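Multisubunit Na+/H+ antiporter, E subunit (Anoxybacillus flavithermus, PDB 6Z16) is a membrane subunit of a multisubunit Na+/H+ antiporter and probably takes part in exchanging sodium ions for protons across the cell membrane. Local coordinates at residues 96-110 with 146-158. Numbering follows the deposited sequence.
Sequences ELKKEWEITVLAMLI and KQSFEKTIMEVSK. With PTY (phosphatidylethanolamine), chain B.
Leu109 lays its CD2 methyl over one face of the Phe149 ring in a CH-pi contact, 21° off the normal. This methyl, 3.8 Å from the centroid of the Phe149 ring, sits off-centre toward CG and CD2; a branched leucine suits a flat aromatic face. Both side chains also touch helix 51-79, Leu109 on Phe64 and Phe149 on Ile63. The Trp101 ring meets the lipid obliquely, its NE1 3.3 Å from O30 of phosphatidylethanolamine. The carboxylate planes of Glu96 and Glu150 stand 84° apart, with OE1 of the first facing OE2 of the second.

At the middle of the interface Ile153, level with Glu102, divides the work between its branches. CG2, anti to the backbone N, meets Glu102 CB and Leu97 CD2, while CD1 lies 3.8 Å from Leu106 CD1 and approaches Val105 CG1. A branched, stiff residue suits this central place. Met154, more pliable, bends at its second torsion and brings CE to 3.7 Å from Leu97 CD1. At the same end as Leu109 and Phe149, Ile110 CD1 rests on the long aliphatic chain of Lys146, 3.7 Å from Lys146 CD, beside Ile130 of strand 127-132. Glu102 lends CB to this apolar seam, yet its OE2 accepts the N-H of Lys98 (N to OE2 2.7 Å), securing the turn before helix 100-111.

Helical segments 100-110 and 146-156 run roughly antiparallel (147°). Their axes approach to 10.5 Å. Apolar contacts dominate, implying that shape and burial hold the interface; where exposed Glu96 meets buried Glu150, the like charges would be expected to add no attraction.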
loop_
_atom_site.group_PDB
_atom_site.type_symbol
_atom_site.label_atom_id
_atom_site.label_comp_id
_atom_site.label_asym_id
_atom_site.label_seq_id
_atom_site.Cartn_x
_atom_site.Cartn_y
_atom_site.Cartn_z
ATOM N N GLU E 96 11.785 -31.234 20.985
ATOM C CA GLU E 96 11.542 -31.729 19.638
ATOM C C GLU E 96 11.685 -30.636 18.592
ATOM O O GLU E 96 11.544 -30.912 17.397
ATOM C CB GLU E 96 10.142 -32.351 19.544
ATOM C CG GLU E 96 9.942 -33.620 20.372
ATOM C CD GLU E 96 9.549 -33.336 21.810
ATOM O OE1 GLU E 96 9.372 -32.151 22.160
ATOM O OE2 GLU E 96 9.416 -34.298 22.593
ATOM N N LEU E 97 11.977 -29.411 19.015
ATOM C CA LEU E 97 11.951 -28.249 18.140
ATOM C C LEU E 97 13.260 -28.162 17.364
ATOM O O LEU E 97 14.340 -28.323 17.939
ATOM C CB LEU E 97 11.724 -26.973 18.959
ATOM C CG LEU E 97 10.333 -26.583 19.488
ATOM C CD1 LEU E 97 9.842 -27.468 20.623
ATOM C CD2 LEU E 97 10.347 -25.149 19.968
ATOM N N LYS E 98 13.165 -27.897 16.061
ATOM C CA LYS E 98 14.305 -28.031 15.164
ATOM C C LYS E 98 14.907 -26.694 14.755
ATOM O O LYS E 98 16.105 -26.481 14.949
ATOM C CB LYS E 98 13.894 -28.831 13.923
ATOM C CG LYS E 98 13.372 -30.207 14.252
ATOM C CD LYS E 98 14.449 -31.061 14.881
ATOM C CE LYS E 98 13.947 -32.471 15.099
ATOM N NZ LYS E 98 12.900 -32.505 16.152
ATOM N N LYS E 99 14.121 -25.785 14.187
ATOM C CA LYS E 99 14.693 -24.535 13.710
ATOM C C LYS E 99 14.974 -23.600 14.879
ATOM O O LYS E 99 14.313 -23.652 15.916
ATOM C CB LYS E 99 13.774 -23.860 12.690
ATOM C CG LYS E 99 12.449 -23.365 13.221
ATOM C CD LYS E 99 11.637 -22.705 12.126
ATOM C CE LYS E 99 11.107 -23.739 11.152
ATOM N NZ LYS E 99 10.226 -23.130 10.125
ATOM N N GLU E 100 15.988 -22.749 14.708
ATOM C CA GLU E 100 16.452 -21.913 15.807
ATOM C C GLU E 100 15.473 -20.796 16.148
ATOM O O GLU E 100 15.518 -20.267 17.264
ATOM C CB GLU E 100 17.828 -21.337 15.471
ATOM C CG GLU E 100 17.846 -20.355 14.314
ATOM C CD GLU E 100 19.249 -19.911 13.950
ATOM O OE1 GLU E 100 20.212 -20.416 14.565
ATOM O OE2 GLU E 100 19.392 -19.057 13.052
ATOM N N TRP E 101 14.573 -20.455 15.226
ATOM C CA TRP E 101 13.558 -19.444 15.499
ATOM C C TRP E 101 12.525 -19.938 16.506
ATOM O O TRP E 101 12.156 -19.211 17.438
ATOM C CB TRP E 101 12.885 -19.043 14.193
ATOM C CG TRP E 101 11.839 -18.021 14.350
ATOM C CD1 TRP E 101 12.008 -16.729 14.744
ATOM C CD2 TRP E 101 10.441 -18.195 14.118
ATOM N NE1 TRP E 101 10.798 -16.082 14.768
ATOM C CE2 TRP E 101 9.818 -16.960 14.386
ATOM C CE3 TRP E 101 9.654 -19.276 13.707
ATOM C CZ2 TRP E 101 8.442 -16.774 14.258
ATOM C CZ3 TRP E 101 8.288 -19.089 13.580
ATOM C CH2 TRP E 101 7.697 -17.846 13.854
ATOM N N GLU E 102 12.042 -21.173 16.341
ATOM C CA GLU E 102 11.081 -21.694 17.305
ATOM C C GLU E 102 11.755 -22.015 18.631
ATOM O O GLU E 102 11.128 -21.886 19.688
ATOM C CB GLU E 102 10.348 -22.913 16.734
ATOM C CG GLU E 102 11.178 -24.163 16.534
ATOM C CD GLU E 102 10.411 -25.276 15.848
ATOM O OE1 GLU E 102 9.217 -25.083 15.544
ATOM O OE2 GLU E 102 11.010 -26.338 15.591
ATOM N N ILE E 103 13.046 -22.354 18.599
ATOM C CA ILE E 103 13.793 -22.588 19.828
ATOM C C ILE E 103 13.971 -21.288 20.602
ATOM O O ILE E 103 13.790 -21.253 21.826
ATOM C CB ILE E 103 15.136 -23.267 19.503
ATOM C CG1 ILE E 103 14.889 -24.682 18.982
ATOM C CG2 ILE E 103 16.046 -23.316 20.712
ATOM C CD1 ILE E 103 16.118 -25.346 18.404
ATOM N N THR E 104 14.263 -20.186 19.908
ATOM C CA THR E 104 14.406 -18.943 20.652
ATOM C C THR E 104 13.068 -18.335 21.053
ATOM O O THR E 104 13.018 -17.639 22.071
ATOM C CB THR E 104 15.249 -17.914 19.886
ATOM O OG1 THR E 104 15.551 -16.816 20.752
ATOM C CG2 THR E 104 14.521 -17.372 18.706
ATOM N N VAL E 105 11.969 -18.621 20.343
ATOM C CA VAL E 105 10.704 -18.093 20.848
ATOM C C VAL E 105 10.206 -18.957 22.005
ATOM O O VAL E 105 9.570 -18.441 22.932
ATOM C CB VAL E 105 9.653 -17.932 19.729
ATOM C CG1 VAL E 105 9.082 -19.261 19.260
ATOM C CG2 VAL E 105 8.544 -16.983 20.163
ATOM N N LEU E 106 10.570 -20.248 22.028
ATOM C CA LEU E 106 10.296 -21.072 23.198
ATOM C C LEU E 106 11.103 -20.604 24.393
ATOM O O LEU E 106 10.572 -20.516 25.502
ATOM C CB LEU E 106 10.594 -22.540 22.899
ATOM C CG LEU E 106 10.339 -23.499 24.064
ATOM C CD1 LEU E 106 8.871 -23.500 24.436
ATOM C CD2 LEU E 106 10.821 -24.907 23.758
ATOM N N ALA E 107 12.372 -20.250 24.174
ATOM C CA ALA E 107 13.216 -19.776 25.266
ATOM C C ALA E 107 12.762 -18.415 25.778
ATOM O O ALA E 107 12.775 -18.168 26.989
ATOM C CB ALA E 107 14.671 -19.720 24.810
ATOM N N MET E 108 12.334 -17.528 24.879
ATOM C CA MET E 108 11.891 -16.207 25.300
ATOM C C MET E 108 10.522 -16.263 25.966
ATOM O O MET E 108 10.210 -15.421 26.815
ATOM C CB MET E 108 11.883 -15.264 24.097
ATOM C CG MET E 108 11.720 -13.794 24.430
ATOM S SD MET E 108 11.802 -12.788 22.943
ATOM C CE MET E 108 13.526 -13.009 22.505
ATOM N N LEU E 109 9.702 -17.256 25.616
ATOM C CA LEU E 109 8.449 -17.453 26.332
ATOM C C LEU E 109 8.676 -18.085 27.697
ATOM O O LEU E 109 8.025 -17.704 28.674
ATOM C CB LEU E 109 7.503 -18.304 25.486
ATOM C CG LEU E 109 6.155 -18.725 26.068
ATOM C CD1 LEU E 109 5.387 -17.542 26.605
ATOM C CD2 LEU E 109 5.347 -19.404 24.980
ATOM N N ILE E 110 9.599 -19.040 27.793
ATOM C CA ILE E 110 9.755 -19.783 29.033
ATOM C C ILE E 110 10.656 -19.048 30.020
ATOM O O ILE E 110 10.651 -19.372 31.213
ATOM C CB ILE E 110 10.258 -21.192 28.685
ATOM C CG1 ILE E 110 9.987 -22.192 29.793
ATOM C CG2 ILE E 110 11.716 -21.197 28.447
ATOM C CD1 ILE E 110 10.299 -23.587 29.353
ATOM N N LYS E 146 4.854 -25.728 29.804
ATOM C CA LYS E 146 5.776 -25.600 28.684
ATOM C C LYS E 146 5.543 -26.659 27.610
ATOM O O LYS E 146 5.870 -26.408 26.444
ATOM C CB LYS E 146 7.229 -25.637 29.168
ATOM C CG LYS E 146 7.717 -26.982 29.634
ATOM C CD LYS E 146 9.096 -26.923 30.233
ATOM C CE LYS E 146 9.073 -26.257 31.606
ATOM N NZ LYS E 146 10.393 -26.293 32.295
ATOM N N GLN E 147 4.956 -27.815 27.955
ATOM C CA GLN E 147 4.523 -28.746 26.914
ATOM C C GLN E 147 3.377 -28.161 26.096
ATOM O O GLN E 147 3.349 -28.318 24.870
ATOM C CB GLN E 147 4.106 -30.094 27.505
ATOM C CG GLN E 147 5.227 -30.934 28.095
ATOM C CD GLN E 147 6.343 -31.208 27.121
ATOM O OE1 GLN E 147 7.461 -30.725 27.294
ATOM N NE2 GLN E 147 6.050 -31.980 26.084
ATOM N N SER E 148 2.440 -27.461 26.748
ATOM C CA SER E 148 1.382 -26.778 26.000
ATOM C C SER E 148 1.941 -25.631 25.157
ATOM O O SER E 148 1.470 -25.390 24.035
ATOM C CB SER E 148 0.307 -26.254 26.949
ATOM O OG SER E 148 0.783 -25.158 27.711
ATOM N N PHE E 149 2.955 -24.929 25.680
ATOM C CA PHE E 149 3.615 -23.860 24.929
ATOM C C PHE E 149 4.292 -24.393 23.673
ATOM O O PHE E 149 4.116 -23.844 22.580
ATOM C CB PHE E 149 4.645 -23.142 25.803
ATOM C CG PHE E 149 4.052 -22.172 26.782
ATOM C CD1 PHE E 149 2.733 -21.764 26.671
ATOM C CD2 PHE E 149 4.832 -21.643 27.799
ATOM C CE1 PHE E 149 2.194 -20.862 27.574
ATOM C CE2 PHE E 149 4.301 -20.733 28.698
ATOM C CZ PHE E 149 2.983 -20.344 28.586
ATOM N N GLU E 150 5.068 -25.468 23.806
ATOM C CA GLU E 150 5.732 -26.002 22.626
ATOM C C GLU E 150 4.764 -26.735 21.709
ATOM O O GLU E 150 5.043 -26.847 20.517
ATOM C CB GLU E 150 6.900 -26.905 23.022
ATOM C CG GLU E 150 6.542 -28.239 23.623
ATOM C CD GLU E 150 7.777 -28.988 24.092
ATOM O OE1 GLU E 150 8.875 -28.396 24.062
ATOM O OE2 GLU E 150 7.658 -30.173 24.461
ATOM N N LYS E 151 3.611 -27.177 22.220
ATOM C CA LYS E 151 2.546 -27.670 21.348
ATOM C C LYS E 151 1.993 -26.554 20.471
ATOM O O LYS E 151 1.789 -26.737 19.262
ATOM C CB LYS E 151 1.433 -28.283 22.195
ATOM C CG LYS E 151 0.323 -28.940 21.402
ATOM C CD LYS E 151 -0.786 -29.399 22.333
ATOM C CE LYS E 151 -0.349 -30.597 23.161
ATOM N NZ LYS E 151 -1.457 -31.114 24.007
ATOM N N THR E 152 1.751 -25.384 21.070
ATOM C CA THR E 152 1.283 -24.239 20.298
ATOM C C THR E 152 2.344 -23.766 19.307
ATOM O O THR E 152 2.013 -23.372 18.182
ATOM C CB THR E 152 0.871 -23.114 21.246
ATOM O OG1 THR E 152 -0.016 -23.642 22.237
ATOM C CG2 THR E 152 0.123 -22.033 20.499
ATOM N N ILE E 153 3.621 -23.861 19.686
ATOM C CA ILE E 153 4.716 -23.492 18.789
ATOM C C ILE E 153 4.838 -24.488 17.633
ATOM O O ILE E 153 5.128 -24.100 16.493
ATOM C CB ILE E 153 6.020 -23.349 19.604
ATOM C CG1 ILE E 153 5.944 -22.098 20.483
ATOM C CG2 ILE E 153 7.255 -23.281 18.732
ATOM C CD1 ILE E 153 7.050 -21.979 21.488
ATOM N N MET E 154 4.578 -25.775 17.893
ATOM C CA MET E 154 4.527 -26.759 16.813
ATOM C C MET E 154 3.376 -26.484 15.855
ATOM O O MET E 154 3.528 -26.634 14.638
ATOM C CB MET E 154 4.404 -28.175 17.375
ATOM C CG MET E 154 5.669 -28.748 17.980
ATOM S SD MET E 154 6.969 -29.033 16.774
ATOM C CE MET E 154 8.318 -29.473 17.859
ATOM N N GLU E 155 2.215 -26.084 16.376
ATOM C CA GLU E 155 1.103 -25.852 15.459
ATOM C C GLU E 155 1.130 -24.470 14.807
ATOM O O GLU E 155 0.299 -24.209 13.931
ATOM C CB GLU E 155 -0.246 -26.098 16.153
ATOM C CG GLU E 155 -0.602 -25.175 17.296
ATOM C CD GLU E 155 -1.392 -23.954 16.860
ATOM O OE1 GLU E 155 -2.001 -23.993 15.771
ATOM O OE2 GLU E 155 -1.393 -22.957 17.606
ATOM N N VAL E 156 2.039 -23.575 15.206
ATOM C CA VAL E 156 2.324 -22.413 14.359
ATOM C C VAL E 156 2.953 -22.866 13.047
ATOM O O VAL E 156 2.513 -22.479 11.958
ATOM C CB VAL E 156 3.236 -21.401 15.080
ATOM C CG1 VAL E 156 3.635 -20.279 14.126
ATOM C CG2 VAL E 156 2.554 -20.806 16.282
ATOM N N SER E 157 3.980 -23.711 13.133
ATOM C CA SER E 157 4.766 -24.148 11.989
ATOM C C SER E 157 4.182 -25.369 11.289
ATOM O O SER E 157 4.900 -26.013 10.515
ATOM C CB SER E 157 6.200 -24.445 12.428
ATOM O OG SER E 157 6.967 -24.960 11.354
ATOM N N LYS E 158 2.910 -25.685 11.547
ATOM C CA LYS E 158 2.187 -26.844 10.998
ATOM C C LYS E 158 2.890 -28.180 11.244
ATOM O O LYS E 158 3.661 -28.657 10.413
ATOM C CB LYS E 158 1.930 -26.667 9.495
ATOM C CG LYS E 158 1.034 -25.490 9.126
ATOM C CD LYS E 158 -0.358 -25.640 9.721
ATOM C CE LYS E 158 -1.061 -26.878 9.182
ATOM N NZ LYS E 158 -1.252 -26.830 7.712
ATOM O OXT LYS E 158 2.696 -28.814 12.280
HETATM C C1 PTY B . 13.609 -13.476 11.127
HETATM C C2 PTY B . 13.306 -17.591 6.480
HETATM C C3 PTY B . 14.149 -18.110 7.660
HETATM O O4 PTY B . 12.178 -13.677 11.088
HETATM C C5 PTY B . 15.288 -13.630 9.240
HETATM C C6 PTY B . 14.027 -12.987 9.761
HETATM O O7 PTY B . 14.024 -11.516 9.675
HETATM C C8 PTY B . 14.776 -10.747 10.495
HETATM O O10 PTY B . 15.745 -11.126 11.099
HETATM C C11 PTY B . 14.230 -9.354 10.557
HETATM C C12 PTY B . 12.711 -9.352 10.655
HETATM C C13 PTY B . 12.171 -8.528 11.809
HETATM C C14 PTY B . 12.456 -7.043 11.706
HETATM C C15 PTY B . 11.798 -6.231 12.808
HETATM C C16 PTY B . 10.285 -6.335 12.808
HETATM C C17 PTY B . 9.612 -5.682 14.006
HETATM C C18 PTY B . 9.803 -4.176 14.089
HETATM C C19 PTY B . 9.074 -3.525 15.256
HETATM C C20 PTY B . 7.574 -3.769 15.257
HETATM C C30 PTY B . 11.520 -13.640 12.246
HETATM C C31 PTY B . 10.055 -13.874 12.036
HETATM O O30 PTY B . 12.045 -13.447 13.308
HETATM C C32 PTY B . 9.348 -12.702 11.370
HETATM C C33 PTY B . 9.333 -11.458 12.239
HETATM C C34 PTY B . 8.253 -10.455 11.861
HETATM C C35 PTY B . 8.077 -9.342 12.879
HETATM C C36 PTY B . 6.854 -8.476 12.639
HETATM C C37 PTY B . 5.540 -9.236 12.712
HETATM P P1 PTY B . 15.249 -16.201 9.155
HETATM O O11 PTY B . 14.035 -17.120 8.711
HETATM O O12 PTY B . 16.333 -16.646 8.471
HETATM O O13 PTY B . 15.382 -16.187 10.548
HETATM O O14 PTY B . 14.915 -14.880 8.626
HETATM N N1 PTY B . 13.977 -17.938 5.226
#